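Local coordinates for protein light Chain (Clostridium botulinum, PDB 6BVD) that probably cleaves a SNARE protein of the nerve terminal, acting as the zinc-dependent protease domain of the mosaic botulinum neurotoxin HA, at residues 3-7 / 107-111; 201-205 / 217-221; 224-228 / 353-357; 269-275 / 349-354. One frame throughout, in Å; residues are numbered along the deposited sequence.

Interaction 1: 3-7 / 107-111; sequences MPVVI and QILLE
An extended chain end laid along a helix can be held by a few side chains and a single water. Residues 3-7 form no regular strand, although Pro4 to Ile7 have extended backbone angles; they run past the helical residues 107-111, with Pro4 CA 5.7 Å from Gln107 CA and Val5 CA 6.3 Å from Glu111 CA. Val5 (m) points toward the helix, its CG2 4.2 Å from Leu110 CB and its CG1 4.0 Å from Glu111 CG. Ile7 (chi1 and chi2 both m) starts sideways, but its CD1 comes within 4.2 Å of Leu110 CD1; Leu110 is mt. Glu111 (mt) swings its carboxylate over Met3 and Pro4, where the modelled chain begins, OE2 lying 3.3 Å from Pro4 CA and 2.9 Å from Met3 O. The latter pair are both acceptors, so they are close without being bonded. Pro4 CG rests 4.0 Å from OE1 of Gln107, which is also mt and whose NE2 bonds to the backbone of Asn101. The polar link is indirect: a water accepts from Val5 N (2.8 Å) and donates to Gln107 O (3.0 Å). The N-terminal segment thus packs across helix 104-115 in a partly buried contact: Leu110 and Ile7 both reach Phe97 of helix 83-100, and Leu110 also touches Leu230 of helix 222-237.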
loop_
_atom_site.group_PDB
_atom_site.type_symbol
_atom_site.label_atom_id
_atom_site.label_comp_id
_atom_site.label_asym_id
_atom_site.label_seq_id
_atom_site.Cartn_x
_atom_site.Cartn_y
_atom_site.Cartn_z
ATOM N N MET A 3 -1.184 7.810 -16.281
ATOM C CA MET A 3 -1.502 9.206 -16.010
ATOM C C MET A 3 -1.288 9.543 -14.530
ATOM O O MET A 3 -0.734 10.604 -14.222
ATOM C CB MET A 3 -2.930 9.516 -16.457
ATOM C CG MET A 3 -3.267 8.871 -17.802
ATOM S SD MET A 3 -4.888 9.303 -18.459
ATOM C CE MET A 3 -5.942 8.909 -17.064
ATOM N N PRO A 4 -1.706 8.647 -13.602
ATOM C CA PRO A 4 -1.215 8.901 -12.239
ATOM C C PRO A 4 0.303 8.710 -12.199
ATOM O O PRO A 4 0.861 7.920 -12.976
ATOM C CB PRO A 4 -1.938 7.854 -11.382
ATOM C CG PRO A 4 -3.130 7.433 -12.205
ATOM C CD PRO A 4 -2.679 7.535 -13.635
ATOM N N VAL A 5 0.977 9.461 -11.341
ATOM C CA VAL A 5 2.427 9.400 -11.312
ATOM C C VAL A 5 2.923 8.115 -10.641
ATOM O O VAL A 5 2.187 7.406 -9.940
ATOM C CB VAL A 5 3.016 10.628 -10.606
ATOM C CG1 VAL A 5 2.273 11.865 -11.044
ATOM C CG2 VAL A 5 2.950 10.484 -9.094
ATOM N N VAL A 6 4.194 7.831 -10.880
ATOM C CA VAL A 6 4.901 6.733 -10.260
ATOM C C VAL A 6 5.659 7.191 -9.006
ATOM O O VAL A 6 6.425 8.167 -9.044
ATOM C CB VAL A 6 5.897 6.119 -11.274
ATOM C CG1 VAL A 6 6.791 5.087 -10.605
ATOM C CG2 VAL A 6 5.133 5.540 -12.473
ATOM N N ILE A 7 5.428 6.511 -7.884
ATOM C CA ILE A 7 6.165 6.793 -6.660
ATOM C C ILE A 7 7.348 5.828 -6.564
ATOM O O ILE A 7 7.151 4.618 -6.601
ATOM C CB ILE A 7 5.241 6.674 -5.416
ATOM C CG1 ILE A 7 4.041 7.641 -5.534
ATOM C CG2 ILE A 7 6.029 6.923 -4.167
ATOM C CD1 ILE A 7 4.442 9.130 -5.741
ATOM N N GLN A 107 -4.229 12.098 -6.611
ATOM C CA GLN A 107 -3.501 11.770 -7.841
ATOM C C GLN A 107 -3.412 12.995 -8.731
ATOM O O GLN A 107 -2.364 13.291 -9.324
ATOM C CB GLN A 107 -4.193 10.610 -8.581
ATOM C CG GLN A 107 -4.049 9.277 -7.880
ATOM C CD GLN A 107 -5.009 8.206 -8.408
ATOM O OE1 GLN A 107 -5.723 8.414 -9.389
ATOM N NE2 GLN A 107 -5.022 7.062 -7.750
ATOM N N ILE A 108 -4.510 13.740 -8.796
ATOM C CA ILE A 108 -4.586 14.937 -9.612
ATOM C C ILE A 108 -3.612 15.995 -9.030
ATOM O O ILE A 108 -2.886 16.669 -9.780
ATOM C CB ILE A 108 -6.035 15.508 -9.674
ATOM C CG1 ILE A 108 -7.037 14.485 -10.209
ATOM C CG2 ILE A 108 -6.081 16.720 -10.567
ATOM C CD1 ILE A 108 -6.782 14.065 -11.604
ATOM N N LEU A 109 -3.584 16.139 -7.701
ATOM C CA LEU A 109 -2.595 17.046 -7.062
ATOM C C LEU A 109 -1.124 16.701 -7.443
ATOM O O LEU A 109 -0.341 17.579 -7.842
ATOM C CB LEU A 109 -2.731 16.991 -5.547
ATOM C CG LEU A 109 -1.669 17.781 -4.762
ATOM C CD1 LEU A 109 -1.710 19.265 -5.125
ATOM C CD2 LEU A 109 -1.948 17.617 -3.278
ATOM N N LEU A 110 -0.765 15.426 -7.341
ATOM C CA LEU A 110 0.611 15.032 -7.667
ATOM C C LEU A 110 0.966 15.224 -9.150
ATOM O O LEU A 110 2.133 15.601 -9.457
ATOM C CB LEU A 110 0.871 13.598 -7.247
ATOM C CG LEU A 110 0.863 13.347 -5.732
ATOM C CD1 LEU A 110 1.286 11.878 -5.411
ATOM C CD2 LEU A 110 1.754 14.339 -5.000
ATOM N N GLU A 111 -0.009 15.011 -10.055
ATOM C CA GLU A 111 0.186 15.290 -11.505
ATOM C C GLU A 111 0.466 16.784 -11.762
ATOM O O GLU A 111 1.298 17.154 -12.617
ATOM C CB GLU A 111 -1.038 14.845 -12.333
ATOM C CG GLU A 111 -1.217 13.340 -12.449
ATOM C CD GLU A 111 -2.639 12.912 -12.833
ATOM O OE1 GLU A 111 -3.442 13.764 -13.285
ATOM O OE2 GLU A 111 -2.959 11.708 -12.675
HETATM O O HOH W 1 -0.661 10.889 -9.533
#

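Interaction 2: 201-205 / 217-221; sequences YATAF and LFIKD
Both segments are extended and run antiparallel: the short axes of strands 201-205 and 217-219 come within 4.5 Å at 146°, a strongly twisted pair. Ala204 and Ile219 form a non-hydrogen-bonded pair (CA-CA 4.2 Å), and Phe205 and Phe218 the hydrogen-bonded pair beside it (CA-CA 5.5 Å), closed by Phe205 N to Phe218 O at 3.0 Å and Phe218 N to Phe205 O at 2.9 Å. Beyond the strand end the pairing loosens to a weak bond from Lys220 N to Thr203 O, 3.4 Å. On one face Ile219 (chi1 t, chi2 p) brings CD1 to 4.0 Å from Ala202 CB and 4.4 Å from Ala204 CB. The other face carries the two phenylalanines. Phe205, with chi1 p, turns one face of its ring to Phe218 CB, which makes a CH-pi contact 3.9 Å from the ring centroid; Phe218, chi1 m, carries its own ring away from strand 201-205, so the nearly parallel rings (19°, centroids 5.9 Å) barely overlap. Lys220 stretches out (m, then t throughout), passing CG at the edge of the Phe205 ring, 3.8 Å from CD2, and donating from NZ to Thr203 OG1 at 2.7 Å. This is a beta hairpin, strands 201-208 and 215-219, within an antiparallel sheet, flanked by strands 373-377 and 406-408; it leads through Asp221, the N-cap, into the zinc-binding helix 222-237.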
loop_
_atom_site.group_PDB
_atom_site.type_symbol
_atom_site.label_atom_id
_atom_site.label_comp_id
_atom_site.label_asym_id
_atom_site.label_seq_id
_atom_site.Cartn_x
_atom_site.Cartn_y
_atom_site.Cartn_z
ATOM N N TYR A 201 6.166 14.565 13.735
ATOM C CA TYR A 201 5.767 15.485 14.824
ATOM C C TYR A 201 4.525 16.252 14.382
ATOM O O TYR A 201 4.510 16.862 13.318
ATOM C CB TYR A 201 6.920 16.421 15.214
ATOM C CG TYR A 201 8.075 15.665 15.864
ATOM C CD1 TYR A 201 8.133 15.486 17.250
ATOM C CD2 TYR A 201 9.061 15.066 15.086
ATOM C CE1 TYR A 201 9.159 14.769 17.844
ATOM C CE2 TYR A 201 10.091 14.345 15.667
ATOM C CZ TYR A 201 10.139 14.203 17.041
ATOM O OH TYR A 201 11.171 13.480 17.599
ATOM N N ALA A 202 3.468 16.186 15.183
ATOM C CA ALA A 202 2.159 16.627 14.744
ATOM C C ALA A 202 1.425 17.321 15.874
ATOM O O ALA A 202 1.784 17.165 17.035
ATOM C CB ALA A 202 1.354 15.450 14.263
ATOM N N THR A 203 0.397 18.084 15.524
ATOM C CA THR A 203 -0.471 18.649 16.533
ATOM C C THR A 203 -1.849 18.014 16.369
ATOM O O THR A 203 -2.118 17.358 15.365
ATOM C CB THR A 203 -0.563 20.189 16.429
ATOM O OG1 THR A 203 -0.980 20.566 15.104
ATOM C CG2 THR A 203 0.790 20.831 16.732
ATOM N N ALA A 204 -2.695 18.213 17.371
ATOM C CA ALA A 204 -4.086 17.757 17.369
ATOM C C ALA A 204 -5.020 18.966 17.357
ATOM O O ALA A 204 -4.593 20.096 17.645
ATOM C CB ALA A 204 -4.366 16.893 18.597
ATOM N N PHE A 205 -6.288 18.739 17.012
ATOM C CA PHE A 205 -7.281 19.810 17.047
ATOM C C PHE A 205 -8.474 19.361 17.890
ATOM O O PHE A 205 -8.593 18.175 18.172
ATOM C CB PHE A 205 -7.721 20.181 15.631
ATOM C CG PHE A 205 -8.271 19.014 14.834
ATOM C CD1 PHE A 205 -9.637 18.722 14.844
ATOM C CD2 PHE A 205 -7.424 18.213 14.091
ATOM C CE1 PHE A 205 -10.133 17.649 14.116
ATOM C CE2 PHE A 205 -7.921 17.123 13.374
ATOM C CZ PHE A 205 -9.273 16.857 13.381
ATOM N N LEU A 217 -9.970 15.433 21.402
ATOM C CA LEU A 217 -8.838 15.816 20.558
ATOM C C LEU A 217 -8.623 14.772 19.447
ATOM O O LEU A 217 -8.798 13.574 19.670
ATOM C CB LEU A 217 -7.564 15.955 21.385
ATOM C CG LEU A 217 -7.478 17.192 22.293
ATOM C CD1 LEU A 217 -6.143 17.224 23.048
ATOM C CD2 LEU A 217 -7.683 18.469 21.484
ATOM N N PHE A 218 -8.263 15.246 18.257
ATOM C CA PHE A 218 -8.003 14.384 17.111
ATOM C C PHE A 218 -6.615 14.675 16.536
ATOM O O PHE A 218 -6.277 15.822 16.299
ATOM C CB PHE A 218 -9.082 14.582 16.043
ATOM C CG PHE A 218 -10.450 14.083 16.458
ATOM C CD1 PHE A 218 -11.278 14.892 17.227
ATOM C CD2 PHE A 218 -10.908 12.825 16.079
ATOM C CE1 PHE A 218 -12.560 14.451 17.634
ATOM C CE2 PHE A 218 -12.191 12.379 16.453
ATOM C CZ PHE A 218 -13.015 13.198 17.249
ATOM N N ILE A 219 -5.799 13.641 16.350
ATOM C CA ILE A 219 -4.470 13.856 15.791
ATOM C C ILE A 219 -4.605 14.043 14.261
ATOM O O ILE A 219 -5.490 13.472 13.606
ATOM C CB ILE A 219 -3.498 12.689 16.148
ATOM C CG1 ILE A 219 -2.029 13.072 15.868
ATOM C CG2 ILE A 219 -3.888 11.405 15.444
ATOM C CD1 ILE A 219 -1.474 14.113 16.835
ATOM N N LYS A 220 -3.738 14.871 13.700
ATOM C CA LYS A 220 -3.780 15.177 12.287
ATOM C C LYS A 220 -3.079 14.066 11.499
ATOM O O LYS A 220 -2.082 13.521 11.964
ATOM C CB LYS A 220 -3.123 16.556 12.023
ATOM C CG LYS A 220 -3.953 17.712 12.654
ATOM C CD LYS A 220 -3.140 18.996 12.770
ATOM C CE LYS A 220 -4.024 20.030 13.483
ATOM N NZ LYS A 220 -3.262 21.215 13.922
ATOM N N ASP A 221 -3.629 13.732 10.333
ATOM C CA ASP A 221 -3.044 12.732 9.417
ATOM C C ASP A 221 -1.862 13.389 8.673
ATOM O O ASP A 221 -2.065 14.344 7.973
ATOM C CB ASP A 221 -4.105 12.236 8.440
ATOM C CG ASP A 221 -3.613 11.092 7.540
ATOM O OD1 ASP A 221 -2.459 11.184 7.056
ATOM O OD2 ASP A 221 -4.373 10.121 7.324
#

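Interaction 3: 224-228 / 353-357; sequences LILMH and EFNLA
Metalloproteases with an HExxH helix commonly surround the metal ligands with a second shell of side chains, and here helix 353-360 contributes to it by packing on helix 222-237. The short helical axes of 224-228 and 353-357 approach to 10.1 Å with N-to-C directions at 144°, roughly antiparallel, so that Leu224 comes opposite Ala357 (CA-CA 6.9 Å) and His228 opposite Glu353 (5.8 Å). The main bump is Leu224 (chi1 t, chi2 p), which fills a hollow lined by successive turns of the partner: its CD2 lies 3.8 Å from Ala357 CB and 3.9 Å from Glu353 CG, its CD1 4.1 Å from Leu356 CB. The small Ala357 lets this leucine in. A turn further along, Met227 (m, t, m) sets SD 3.9 Å from CD1 of Leu356 (mt), which thus meets both Leu224 and Met227. At the other end the packing turns polar. Glu353, extended as tt, is held by Arg365 through OE1 and Thr364 through OE2, and its carboxylate reaches the zinc ligand His228. With NE2 of that imidazole directed to the metal, which His232 and Glu266 also bind, the other ring nitrogen, His228 ND1, donates a weak hydrogen bond to Glu353 OE1, 2.8 Å away.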
loop_
_atom_site.group_PDB
_atom_site.type_symbol
_atom_site.label_atom_id
_atom_site.label_comp_id
_atom_site.label_asym_id
_atom_site.label_seq_id
_atom_site.Cartn_x
_atom_site.Cartn_y
_atom_site.Cartn_z
ATOM N N LEU A 224 -2.299 14.530 5.013
ATOM C CA LEU A 224 -3.054 15.747 4.783
ATOM C C LEU A 224 -2.153 16.953 5.081
ATOM O O LEU A 224 -2.208 17.954 4.349
ATOM C CB LEU A 224 -4.352 15.786 5.656
ATOM C CG LEU A 224 -5.234 16.993 5.341
ATOM C CD1 LEU A 224 -5.670 16.941 3.853
ATOM C CD2 LEU A 224 -6.481 17.081 6.270
ATOM N N ILE A 225 -1.304 16.831 6.114
ATOM C CA ILE A 225 -0.335 17.875 6.433
ATOM C C ILE A 225 0.631 18.071 5.236
ATOM O O ILE A 225 0.916 19.200 4.875
ATOM C CB ILE A 225 0.488 17.586 7.728
ATOM C CG1 ILE A 225 -0.450 17.448 8.957
ATOM C CG2 ILE A 225 1.487 18.714 7.980
ATOM C CD1 ILE A 225 -1.335 18.693 9.215
ATOM N N LEU A 226 1.072 16.976 4.614
ATOM C CA LEU A 226 1.951 17.092 3.437
ATOM C C LEU A 226 1.183 17.731 2.264
ATOM O O LEU A 226 1.671 18.655 1.593
ATOM C CB LEU A 226 2.508 15.712 3.077
ATOM C CG LEU A 226 3.370 15.606 1.820
ATOM C CD1 LEU A 226 4.523 16.639 1.869
ATOM C CD2 LEU A 226 3.875 14.151 1.682
ATOM N N MET A 227 -0.055 17.296 2.043
ATOM C CA MET A 227 -0.868 17.901 0.983
ATOM C C MET A 227 -1.056 19.441 1.155
ATOM O O MET A 227 -1.001 20.209 0.178
ATOM C CB MET A 227 -2.224 17.178 0.876
ATOM C CG MET A 227 -2.111 15.814 0.116
ATOM S SD MET A 227 -3.702 15.033 -0.185
ATOM C CE MET A 227 -3.982 14.212 1.385
ATOM N N HIS A 228 -1.238 19.886 2.390
ATOM C CA HIS A 228 -1.353 21.301 2.691
ATOM C C HIS A 228 -0.084 22.038 2.189
ATOM O O HIS A 228 -0.203 23.017 1.509
ATOM C CB HIS A 228 -1.544 21.486 4.196
ATOM C CG HIS A 228 -1.664 22.907 4.617
ATOM N ND1 HIS A 228 -2.879 23.533 4.834
ATOM C CD2 HIS A 228 -0.710 23.854 4.801
ATOM C CE1 HIS A 228 -2.655 24.790 5.184
ATOM N NE2 HIS A 228 -1.356 25.010 5.169
ATOM N N GLU A 353 -7.239 22.106 1.709
ATOM C CA GLU A 353 -7.176 21.148 2.806
ATOM C C GLU A 353 -8.589 20.602 3.116
ATOM O O GLU A 353 -8.778 19.411 3.346
ATOM C CB GLU A 353 -6.566 21.791 4.045
ATOM C CG GLU A 353 -6.536 20.896 5.299
ATOM C CD GLU A 353 -5.929 21.583 6.510
ATOM O OE1 GLU A 353 -5.077 22.493 6.303
ATOM O OE2 GLU A 353 -6.304 21.243 7.675
ATOM N N PHE A 354 -9.561 21.497 3.113
ATOM C CA PHE A 354 -10.959 21.136 3.390
ATOM C C PHE A 354 -11.481 20.075 2.402
ATOM O O PHE A 354 -12.089 19.074 2.806
ATOM C CB PHE A 354 -11.846 22.389 3.320
ATOM C CG PHE A 354 -13.312 22.103 3.633
ATOM C CD1 PHE A 354 -13.734 21.950 4.948
ATOM C CD2 PHE A 354 -14.239 21.961 2.609
ATOM C CE1 PHE A 354 -15.088 21.676 5.248
ATOM C CE2 PHE A 354 -15.587 21.681 2.893
ATOM C CZ PHE A 354 -16.012 21.546 4.223
ATOM N N ASN A 355 -11.269 20.300 1.106
ATOM C CA ASN A 355 -11.772 19.386 0.093
ATOM C C ASN A 355 -11.025 18.058 0.076
ATOM O O ASN A 355 -11.640 17.002 -0.122
ATOM C CB ASN A 355 -11.720 20.018 -1.315
ATOM C CG ASN A 355 -12.431 19.157 -2.361
ATOM O OD1 ASN A 355 -13.664 18.991 -2.310
ATOM N ND2 ASN A 355 -11.673 18.601 -3.306
ATOM N N LEU A 356 -9.701 18.107 0.239
ATOM C CA LEU A 356 -8.899 16.879 0.246
ATOM C C LEU A 356 -9.230 16.054 1.505
ATOM O O LEU A 356 -9.252 14.833 1.469
ATOM C CB LEU A 356 -7.392 17.199 0.163
ATOM C CG LEU A 356 -6.977 17.833 -1.174
ATOM C CD1 LEU A 356 -5.503 18.342 -1.118
ATOM C CD2 LEU A 356 -7.066 16.893 -2.318
ATOM N N ALA A 357 -9.521 16.728 2.617
ATOM C CA ALA A 357 -9.873 15.999 3.819
ATOM C C ALA A 357 -11.169 15.219 3.597
ATOM O O ALA A 357 -11.280 14.062 3.989
ATOM C CB ALA A 357 -10.031 16.969 5.023
#

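Interaction 4: 269-275 / 349-354; sequences TFGGRDR and YSFTEF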
loop_
_atom_site.group_PDB
_atom_site.type_symbol
_atom_site.label_atom_id
_atom_site.label_comp_id
_atom_site.label_asym_id
_atom_site.label_seq_id
_atom_site.Cartn_x
_atom_site.Cartn_y
_atom_site.Cartn_z
ATOM N N THR A 269 -5.837 28.421 1.134
ATOM C CA THR A 269 -5.278 27.083 1.097
ATOM C C THR A 269 -6.166 26.129 1.925
ATOM O O THR A 269 -6.447 24.992 1.510
ATOM C CB THR A 269 -3.851 27.067 1.597
ATOM O OG1 THR A 269 -3.022 27.785 0.649
ATOM C CG2 THR A 269 -3.336 25.621 1.725
ATOM N N PHE A 270 -6.645 26.602 3.072
ATOM C CA PHE A 270 -7.571 25.778 3.839
ATOM C C PHE A 270 -8.856 25.551 3.047
ATOM O O PHE A 270 -9.314 24.428 2.930
ATOM C CB PHE A 270 -7.915 26.396 5.208
ATOM C CG PHE A 270 -8.761 25.463 6.048
ATOM C CD1 PHE A 270 -8.156 24.499 6.839
ATOM C CD2 PHE A 270 -10.145 25.469 5.946
ATOM C CE1 PHE A 270 -8.921 23.593 7.587
ATOM C CE2 PHE A 270 -10.926 24.552 6.689
ATOM C CZ PHE A 270 -10.302 23.629 7.509
ATOM N N GLY A 271 -9.428 26.607 2.479
ATOM C CA GLY A 271 -10.630 26.453 1.670
ATOM C C GLY A 271 -11.901 26.438 2.522
ATOM O O GLY A 271 -11.919 27.010 3.624
ATOM N N GLY A 272 -12.958 25.806 1.998
ATOM C CA GLY A 272 -14.240 25.685 2.687
ATOM C C GLY A 272 -14.738 27.060 3.114
ATOM O O GLY A 272 -14.673 28.015 2.347
ATOM N N ARG A 273 -15.166 27.175 4.365
ATOM C CA ARG A 273 -15.687 28.437 4.869
ATOM C C ARG A 273 -14.591 29.490 5.073
ATOM O O ARG A 273 -14.888 30.686 5.157
ATOM C CB ARG A 273 -16.462 28.226 6.171
ATOM C CG ARG A 273 -17.857 27.662 5.945
ATOM C CD ARG A 273 -18.852 28.193 6.971
ATOM N NE ARG A 273 -20.187 27.619 6.804
ATOM C CZ ARG A 273 -21.070 28.013 5.886
ATOM N NH1 ARG A 273 -20.741 28.926 4.971
ATOM N NH2 ARG A 273 -22.264 27.432 5.833
ATOM N N ASP A 274 -13.331 29.068 5.214
ATOM C CA ASP A 274 -12.253 30.065 5.364
ATOM C C ASP A 274 -12.116 31.019 4.172
ATOM O O ASP A 274 -11.592 32.141 4.328
ATOM C CB ASP A 274 -10.923 29.373 5.622
ATOM C CG ASP A 274 -10.683 29.099 7.098
ATOM O OD1 ASP A 274 -11.670 28.961 7.869
ATOM O OD2 ASP A 274 -9.495 28.921 7.460
ATOM N N ARG A 275 -12.577 30.604 2.993
ATOM C CA ARG A 275 -12.541 31.489 1.823
ATOM C C ARG A 275 -13.291 32.796 2.094
ATOM O O ARG A 275 -12.891 33.871 1.636
ATOM C CB ARG A 275 -13.147 30.800 0.599
ATOM C CG ARG A 275 -12.256 29.789 -0.069
ATOM C CD ARG A 275 -12.725 29.574 -1.521
ATOM N NE ARG A 275 -12.022 28.510 -2.253
ATOM C CZ ARG A 275 -12.550 27.315 -2.531
ATOM N NH1 ARG A 275 -13.797 27.029 -2.139
ATOM N NH2 ARG A 275 -11.848 26.407 -3.215
ATOM N N TYR A 349 -6.991 27.033 -7.467
ATOM C CA TYR A 349 -7.527 27.222 -6.147
ATOM C C TYR A 349 -8.544 26.195 -5.728
ATOM O O TYR A 349 -9.136 26.330 -4.718
ATOM C CB TYR A 349 -7.986 28.660 -5.900
ATOM C CG TYR A 349 -6.780 29.516 -5.779
ATOM C CD1 TYR A 349 -6.106 29.626 -4.579
ATOM C CD2 TYR A 349 -6.254 30.137 -6.889
ATOM C CE1 TYR A 349 -4.968 30.381 -4.479
ATOM C CE2 TYR A 349 -5.117 30.890 -6.800
ATOM C CZ TYR A 349 -4.485 31.003 -5.591
ATOM O OH TYR A 349 -3.349 31.752 -5.508
ATOM N N SER A 350 -8.780 25.220 -6.579
ATOM C CA SER A 350 -9.576 24.062 -6.234
ATOM C C SER A 350 -8.933 23.130 -5.212
ATOM O O SER A 350 -9.591 22.410 -4.534
ATOM C CB SER A 350 -10.030 23.312 -7.465
ATOM O OG SER A 350 -9.016 22.524 -7.971
ATOM N N PHE A 351 -7.625 23.115 -5.169
ATOM C CA PHE A 351 -6.910 22.266 -4.235
ATOM C C PHE A 351 -6.882 22.868 -2.820
ATOM O O PHE A 351 -6.188 23.844 -2.602
ATOM C CB PHE A 351 -5.499 22.042 -4.737
ATOM C CG PHE A 351 -5.458 21.390 -6.094
ATOM C CD1 PHE A 351 -5.578 20.025 -6.196
ATOM C CD2 PHE A 351 -5.306 22.146 -7.245
ATOM C CE1 PHE A 351 -5.534 19.389 -7.468
ATOM C CE2 PHE A 351 -5.253 21.548 -8.499
ATOM C CZ PHE A 351 -5.378 20.155 -8.608
ATOM N N THR A 352 -7.639 22.294 -1.883
ATOM C CA THR A 352 -7.737 22.867 -0.536
ATOM C C THR A 352 -7.652 21.764 0.491
ATOM O O THR A 352 -7.988 20.627 0.189
ATOM C CB THR A 352 -9.055 23.653 -0.338
ATOM O OG1 THR A 352 -10.182 22.750 -0.410
ATOM C CG2 THR A 352 -9.206 24.723 -1.381
ATOM N N GLU A 353 -7.239 22.106 1.709
ATOM C CA GLU A 353 -7.176 21.148 2.806
ATOM C C GLU A 353 -8.589 20.602 3.116
ATOM O O GLU A 353 -8.778 19.411 3.346
ATOM C CB GLU A 353 -6.566 21.791 4.045
ATOM C CG GLU A 353 -6.536 20.896 5.299
ATOM C CD GLU A 353 -5.929 21.583 6.510
ATOM O OE1 GLU A 353 -5.077 22.493 6.303
ATOM O OE2 GLU A 353 -6.304 21.243 7.675
ATOM N N PHE A 354 -9.561 21.497 3.113
ATOM C CA PHE A 354 -10.959 21.136 3.390
ATOM C C PHE A 354 -11.481 20.075 2.402
ATOM O O PHE A 354 -12.089 19.074 2.806
ATOM C CB PHE A 354 -11.846 22.389 3.320
ATOM C CG PHE A 354 -13.312 22.103 3.633
ATOM C CD1 PHE A 354 -13.734 21.950 4.948
ATOM C CD2 PHE A 354 -14.239 21.961 2.609
ATOM C CE1 PHE A 354 -15.088 21.676 5.248
ATOM C CE2 PHE A 354 -15.587 21.681 2.893
ATOM C CZ PHE A 354 -16.012 21.546 4.223
HETATM O O HOH W 2 -12.785 23.938 -0.574
HETATM O O HOH W 3 -9.016 28.262 -2.520
#
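Two backbone hydrogen bonds join the end of one helix to the start of another: Glu353 N donates to Thr269 O (3.0 Å) and Phe354 N to Phe270 O (2.9 Å). The general principle is plain, since last-turn carbonyls and first-turn amides lack partners in their own helices. A third bond runs from Arg275 NH2 to Tyr349 O, 3.1 Å, reinforced by a water between Arg275 NE and the same carbonyl; another water joins Gly272 N to OG1 of Thr352, the N-cap, which also bonds Asn355 N. Gly271, with positive phi, turns the chain out of the helix where a CB would clash with Thr352. Likewise, a CB on Gly272 would strike the ring of Phe354; instead its CA makes a CH-pi contact, 4.1 Å from the centroid. Phe270 CE2 packs on Phe354 CB at 4.1 Å. The junction thus brings helix 264-270, which supplies the zinc ligand Glu266, against helix 353-360, while Thr269 touches helix 222-237 and Phe351 reaches helix 104-115.

In the fold
Interactions 3 and 4 lie at the zinc site, the presumed catalytic centre: their centres are 9 Å apart, they share Glu353 and Phe354, and His228 CE1 meets Thr269 CG2 at 3.6 Å. The side chain of His228 is about 2 Å from the zinc and that of Thr269 about 5 Å. Interaction 2 lies just upstream in sequence, its centre 13 Å from that of interaction 3, and touches it where Lys220 CB packs 4.0 Å from Ile225 CD1. Interaction 1 touches both 3 and 4: Leu109 CD2 lies 3.8 Å from Met227 CG, and Leu109 CA 3.8 Å from Phe351 CE1, in the loop before helix 353-360. Interactions 1 and 2, with centres 26 Å apart, do not touch.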